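Local coordinates for epimerase (Methylomonas sp. DH-1, PDB 7CJ6), which catalyses the manganese-dependent epimerisation of ketoses at C3, interconverting D-allulose and D-fructose and working fastest on L-ribulose, at the D-psicose site. Numbering follows the deposited sequence.

The D-psicose site. Residues 12, 41, 43, 45, 69-70, 110-111, 116, 152, 158, 185, 188, 211, 217, 246, 257, 261. With PSJ (D-psicose), chain B; MN (manganese (II) ion), chain C.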
ATOM      1  N   HIS A  12       0.792  -7.897 -18.838  1.00 17.27           N
ATOM      2  CA  HIS A  12       2.066  -7.321 -18.340  1.00 18.01           C
ATOM      3  C   HIS A  12       3.145  -8.403 -18.450  1.00 20.85           C
ATOM      4  O   HIS A  12       2.833  -9.585 -18.198  1.00 21.74           O
ATOM      5  CB  HIS A  12       1.862  -6.782 -16.922  1.00 18.19           C
ATOM      6  CG  HIS A  12       2.990  -5.938 -16.439  1.00 19.29           C
ATOM      7  ND1 HIS A  12       4.121  -6.486 -15.880  1.00 20.60           N
ATOM      8  CD2 HIS A  12       3.163  -4.601 -16.431  1.00 19.28           C
ATOM      9  CE1 HIS A  12       4.951  -5.520 -15.546  1.00 22.09           C
ATOM     10  NE2 HIS A  12       4.387  -4.355 -15.878  1.00 22.93           N
ATOM     11  N   GLU A  41       2.505  -5.826 -22.620  1.00 14.83           N
ATOM     12  CA  GLU A  41       3.052  -4.575 -22.047  1.00 14.72           C
ATOM     13  C   GLU A  41       4.461  -4.871 -21.523  1.00 15.42           C
ATOM     14  O   GLU A  41       4.591  -5.605 -20.524  1.00 15.42           O
ATOM     15  CB  GLU A  41       2.145  -4.032 -20.949  1.00 16.01           C
ATOM     16  CG  GLU A  41       2.584  -2.677 -20.431  1.00 14.62           C
ATOM     17  CD  GLU A  41       1.724  -2.164 -19.294  1.00 14.39           C
ATOM     18  OE1 GLU A  41       0.490  -2.034 -19.499  1.00 13.74           O
ATOM     19  OE2 GLU A  41       2.275  -1.924 -18.208  1.00 13.14           O
ATOM     20  N   ALA A  43       7.866  -3.991 -19.702  1.00 21.35           N
ATOM     21  CA  ALA A  43       8.391  -3.144 -18.608  1.00 23.91           C
ATOM     22  C   ALA A  43       9.810  -2.708 -18.984  1.00 25.91           C
ATOM     23  O   ALA A  43      10.694  -3.576 -19.038  1.00 33.14           O
ATOM     24  CB  ALA A  43       8.338  -3.904 -17.306  1.00 25.06           C
ATOM     25  N   LEU A  45      12.154  -0.575 -17.581  1.00 24.38           N
ATOM     26  CA  LEU A  45      12.864   0.120 -16.474  1.00 26.14           C
ATOM     27  C   LEU A  45      14.319   0.375 -16.897  1.00 26.44           C
ATOM     28  O   LEU A  45      14.907   1.376 -16.422  1.00 23.79           O
ATOM     29  CB  LEU A  45      12.769  -0.716 -15.193  1.00 27.61           C
ATOM     30  CG  LEU A  45      11.443  -0.602 -14.438  1.00 27.81           C
ATOM     31  CD1 LEU A  45      10.256  -0.906 -15.343  1.00 28.59           C
ATOM     32  CD2 LEU A  45      11.430  -1.518 -13.227  1.00 29.13           C
ATOM     33  N   SER A  69       5.490   0.105 -20.338  1.00 15.92           N
ATOM     34  CA  SER A  69       5.427   0.844 -19.058  1.00 15.49           C
ATOM     35  C   SER A  69       6.831   0.898 -18.458  1.00 15.61           C
ATOM     36  O   SER A  69       7.705   0.116 -18.863  1.00 15.00           O
ATOM     37  CB  SER A  69       4.438   0.248 -18.097  1.00 15.47           C
ATOM     38  OG  SER A  69       4.665  -1.140 -17.908  1.00 17.40           O
ATOM     39  N   LEU A  70       7.033   1.806 -17.521  1.00 17.15           N
ATOM     40  CA  LEU A  70       8.278   1.827 -16.729  1.00 16.69           C
ATOM     41  C   LEU A  70       8.021   2.629 -15.460  1.00 17.45           C
ATOM     42  O   LEU A  70       6.978   3.293 -15.366  1.00 17.58           O
ATOM     43  CB  LEU A  70       9.413   2.410 -17.575  1.00 18.36           C
ATOM     44  CG  LEU A  70       9.246   3.859 -18.027  1.00 18.33           C
ATOM     45  CD1 LEU A  70       9.748   4.819 -16.961  1.00 17.92           C
ATOM     46  CD2 LEU A  70       9.978   4.098 -19.338  1.00 19.99           C
ATOM     47  N   GLY A 110       2.647   4.030 -17.159  1.00 16.62           N
ATOM     48  CA  GLY A 110       3.217   3.653 -15.853  1.00 17.81           C
ATOM     49  C   GLY A 110       3.730   4.861 -15.094  1.00 18.11           C
ATOM     50  O   GLY A 110       3.241   5.975 -15.353  1.00 18.42           O
ATOM     51  N   VAL A 111       4.684   4.651 -14.183  1.00 17.52           N
ATOM     52  CA  VAL A 111       5.234   5.730 -13.313  1.00 17.75           C
ATOM     53  C   VAL A 111       6.419   6.362 -14.048  1.00 17.84           C
ATOM     54  O   VAL A 111       7.584   6.031 -13.733  1.00 17.54           O
ATOM     55  CB  VAL A 111       5.579   5.193 -11.911  1.00 17.67           C
ATOM     56  CG1 VAL A 111       5.999   6.300 -10.956  1.00 18.07           C
ATOM     57  CG2 VAL A 111       4.401   4.418 -11.335  1.00 17.84           C
ATOM     58  N   LEU A 116       9.704   5.337  -9.195  1.00 19.02           N
ATOM     59  CA  LEU A 116       8.786   4.313  -8.639  1.00 20.58           C
ATOM     60  C   LEU A 116       9.358   3.832  -7.303  1.00 20.75           C
ATOM     61  O   LEU A 116      10.465   3.253  -7.302  1.00 19.57           O
ATOM     62  CB  LEU A 116       8.643   3.156  -9.630  1.00 20.78           C
ATOM     63  CG  LEU A 116       7.781   1.993  -9.149  1.00 23.18           C
ATOM     64  CD1 LEU A 116       6.332   2.426  -8.987  1.00 22.64           C
ATOM     65  CD2 LEU A 116       7.883   0.814 -10.106  1.00 25.00           C
ATOM     66  N   GLU A 152       0.543   6.941 -14.768  1.00 16.65           N
ATOM     67  CA  GLU A 152      -0.119   5.958 -13.879  1.00 16.65           C
ATOM     68  C   GLU A 152      -0.143   6.494 -12.448  1.00 16.51           C
ATOM     69  O   GLU A 152       0.931   6.602 -11.819  1.00 17.75           O
ATOM     70  CB  GLU A 152       0.574   4.602 -13.929  1.00 16.14           C
ATOM     71  CG  GLU A 152      -0.215   3.533 -13.214  1.00 17.08           C
ATOM     72  CD  GLU A 152       0.352   2.137 -13.361  1.00 18.12           C
ATOM     73  OE1 GLU A 152       1.476   2.017 -13.893  1.00 20.37           O
ATOM     74  OE2 GLU A 152      -0.321   1.186 -12.932  1.00 18.08           O
ATOM     75  N   GLU A 158       4.393   4.234  -3.538  1.00 16.14           N
ATOM     76  CA  GLU A 158       4.961   4.078  -4.906  1.00 16.73           C
ATOM     77  C   GLU A 158       5.174   5.447  -5.564  1.00 15.99           C
ATOM     78  O   GLU A 158       5.968   5.520  -6.521  1.00 15.77           O
ATOM     79  CB  GLU A 158       4.062   3.166  -5.749  1.00 16.50           C
ATOM     80  CG  GLU A 158       3.999   1.738  -5.227  1.00 17.95           C
ATOM     81  CD  GLU A 158       3.565   0.671  -6.220  1.00 18.27           C
ATOM     82  OE1 GLU A 158       3.691   0.897  -7.442  1.00 18.89           O
ATOM     83  OE2 GLU A 158       3.103  -0.393  -5.762  1.00 18.24           O
ATOM     84  N   ASP A 185      -5.187   2.227 -12.258  1.00 14.46           N
ATOM     85  CA  ASP A 185      -4.827   0.834 -11.902  1.00 14.50           C
ATOM     86  C   ASP A 185      -5.700   0.429 -10.712  1.00 14.49           C
ATOM     87  O   ASP A 185      -5.664   1.126  -9.680  1.00 13.30           O
ATOM     88  CB  ASP A 185      -3.326   0.750 -11.612  1.00 15.09           C
ATOM     89  CG  ASP A 185      -2.852  -0.641 -11.241  1.00 17.04           C
ATOM     90  OD1 ASP A 185      -3.674  -1.399 -10.714  1.00 17.90           O
ATOM     91  OD2 ASP A 185      -1.647  -0.937 -11.457  1.00 19.84           O
ATOM     92  N   HIS A 188      -4.074   0.043  -7.213  1.00 15.53           N
ATOM     93  CA  HIS A 188      -3.733   1.342  -6.568  1.00 16.69           C
ATOM     94  C   HIS A 188      -5.015   2.073  -6.165  1.00 16.52           C
ATOM     95  O   HIS A 188      -5.031   2.715  -5.099  1.00 16.90           O
ATOM     96  CB  HIS A 188      -2.862   2.187  -7.503  1.00 16.88           C
ATOM     97  CG  HIS A 188      -1.542   1.557  -7.793  1.00 17.09           C
ATOM     98  ND1 HIS A 188      -0.571   1.412  -6.825  1.00 16.50           N
ATOM     99  CD2 HIS A 188      -1.037   1.026  -8.928  1.00 17.54           C
ATOM    100  CE1 HIS A 188       0.483   0.819  -7.352  1.00 17.32           C
ATOM    101  NE2 HIS A 188       0.227   0.575  -8.643  1.00 17.16           N
ATOM    102  N   HIS A 211      -4.941  -0.432 -15.954  1.00 15.29           N
ATOM    103  CA  HIS A 211      -4.347  -1.659 -15.371  1.00 15.40           C
ATOM    104  C   HIS A 211      -5.414  -2.340 -14.520  1.00 16.08           C
ATOM    105  O   HIS A 211      -6.003  -1.659 -13.648  1.00 15.10           O
ATOM    106  CB  HIS A 211      -3.080  -1.327 -14.571  1.00 15.94           C
ATOM    107  CG  HIS A 211      -1.856  -1.245 -15.415  1.00 16.08           C
ATOM    108  ND1 HIS A 211      -0.585  -1.128 -14.880  1.00 16.47           N
ATOM    109  CD2 HIS A 211      -1.704  -1.287 -16.756  1.00 16.49           C
ATOM    110  CE1 HIS A 211       0.293  -1.084 -15.861  1.00 17.04           C
ATOM    111  NE2 HIS A 211      -0.370  -1.178 -17.022  1.00 16.73           N
ATOM    112  N   ARG A 217      -2.770  -8.354  -5.923  1.00 17.47           N
ATOM    113  CA  ARG A 217      -2.081  -8.492  -7.239  1.00 18.00           C
ATOM    114  C   ARG A 217      -2.015  -9.968  -7.651  1.00 18.39           C
ATOM    115  O   ARG A 217      -1.219 -10.294  -8.554  1.00 20.45           O
ATOM    116  CB  ARG A 217      -0.679  -7.875  -7.187  1.00 18.79           C
ATOM    117  CG  ARG A 217      -0.629  -6.533  -6.465  1.00 20.18           C
ATOM    118  CD  ARG A 217       0.539  -5.658  -6.874  1.00 21.12           C
ATOM    119  NE  ARG A 217       0.224  -4.852  -8.046  1.00 21.17           N
ATOM    120  CZ  ARG A 217       0.893  -3.772  -8.424  1.00 21.27           C
ATOM    121  NH1 ARG A 217       1.938  -3.350  -7.732  1.00 23.78           N
ATOM    122  NH2 ARG A 217       0.515  -3.111  -9.498  1.00 20.99           N
ATOM    123  N   GLU A 246      -2.326  -7.125 -14.853  1.00 17.17           N
ATOM    124  CA  GLU A 246      -1.065  -6.924 -14.106  1.00 18.65           C
ATOM    125  C   GLU A 246      -1.120  -7.763 -12.829  1.00 20.20           C
ATOM    126  O   GLU A 246      -2.109  -7.642 -12.073  1.00 21.01           O
ATOM    127  CB  GLU A 246      -0.885  -5.437 -13.824  1.00 20.13           C
ATOM    128  CG  GLU A 246       0.419  -5.126 -13.125  1.00 20.00           C
ATOM    129  CD  GLU A 246       0.786  -3.658 -13.173  1.00 20.92           C
ATOM    130  OE1 GLU A 246       1.822  -3.338 -13.764  1.00 25.43           O
ATOM    131  OE2 GLU A 246       0.033  -2.843 -12.620  1.00 21.29           O
ATOM    132  N   LEU A 257      12.220  -4.377 -10.071  1.00 35.63           N
ATOM    133  CA  LEU A 257      10.761  -4.062 -10.034  1.00 32.77           C
ATOM    134  C   LEU A 257      10.079  -4.804  -8.877  1.00 30.71           C
ATOM    135  O   LEU A 257       9.347  -4.143  -8.120  1.00 29.68           O
ATOM    136  CB  LEU A 257      10.130  -4.395 -11.389  1.00 31.12           C
ATOM    137  CG  LEU A 257       8.629  -4.121 -11.515  1.00 30.72           C
ATOM    138  CD1 LEU A 257       8.272  -2.710 -11.071  1.00 31.19           C
ATOM    139  CD2 LEU A 257       8.158  -4.352 -12.942  1.00 32.47           C
ATOM    140  N   LEU A 261       8.291  -3.329  -5.566  1.00 28.07           N
ATOM    141  CA  LEU A 261       6.822  -3.531  -5.445  1.00 26.14           C
ATOM    142  C   LEU A 261       6.511  -4.403  -4.222  1.00 23.56           C
ATOM    143  O   LEU A 261       5.325  -4.676  -3.977  1.00 22.38           O
ATOM    144  CB  LEU A 261       6.301  -4.166  -6.736  1.00 27.43           C
ATOM    145  CG  LEU A 261       6.308  -3.248  -7.957  1.00 29.89           C
ATOM    146  CD1 LEU A 261       5.492  -3.853  -9.089  1.00 30.75           C
ATOM    147  CD2 LEU A 261       5.779  -1.866  -7.601  1.00 30.45           C
TER
HETATM  148  C1  PSJ B 302       3.487  -0.563 -10.346  1.00 23.05           C
HETATM  149  O1  PSJ B 302       2.850  -0.797  -9.086  1.00 22.68           O
HETATM  150  C2  PSJ B 302       2.425  -0.497 -11.408  1.00 22.81           C
HETATM  151  O2  PSJ B 302       1.284  -0.657 -11.076  1.00 21.22           O
HETATM  152  C3  PSJ B 302       2.797  -0.197 -12.829  1.00 26.55           C
HETATM  153  O3  PSJ B 302       2.112  -1.055 -13.739  1.00 24.66           O
HETATM  154  C4  PSJ B 302       4.300  -0.366 -12.931  1.00 29.41           C
HETATM  155  O4  PSJ B 302       4.867   0.741 -12.241  1.00 36.45           O
HETATM  156  C5  PSJ B 302       4.839  -0.402 -14.355  1.00 35.18           C
HETATM  157  O5  PSJ B 302       3.751  -0.352 -15.288  1.00 39.75           O
HETATM  158  C6  PSJ B 302       5.674  -1.664 -14.576  1.00 35.85           C
HETATM  159  O6  PSJ B 302       6.362  -1.607 -15.838  1.00 34.68           O
HETATM  160 MN    MN C 301      -0.074  -0.834 -12.805  1.00 24.08          MN
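D-psicose (D-allulose), a substrate, lies fully buried in open-chain form within the TIM barrel, chelating manganese through its C2 carbonyl O2 and C3 hydroxyl O3. MN sits 2.2 Å from PSJ O2; Glu152 OE2, Asp185 OD2, His211 ND1 and Glu246 OE2 bring the coordination near octahedral. Glu152 and Glu246, the proton donor/acceptor pair, both reach in on extended chains with CG anti to the backbone N, and each gives OE2 to the metal. Their OE1 atoms approach C3 from opposite sides, about 120° apart, consistent with proton removal from one face and return on the other. At the carbonyl end, Arg217, its chain bent at chi3 (86°), grips the sugar end-on, NH1 to O1 and NH2 to O2, both partners in the guanidinium plane. His188 NE2 donates to PSJ O2 at 2.9 Å, the oxygen lying in the ring plane. Two donors plus the metal thus hold O2, which should polarise the ketone and favour an enediolate. Glu158 OE1 accepts from the O1 hydroxyl on its syn lone pair, while Leu261 CD2 packs against C1. At the far end Ser69 OG meets PSJ O6 at 2.7 Å, and His12 turns its ring edge to O6, NE2 3.4 Å away. Behind this shell, Glu41 links the metal ligand His211 to Ser69, which holds the O6 end: OE1 takes the His211 NE2 hydrogen on the syn lone pair, and OE2 receives Ser69 OG on the anti lone pair, 2.5 Å away.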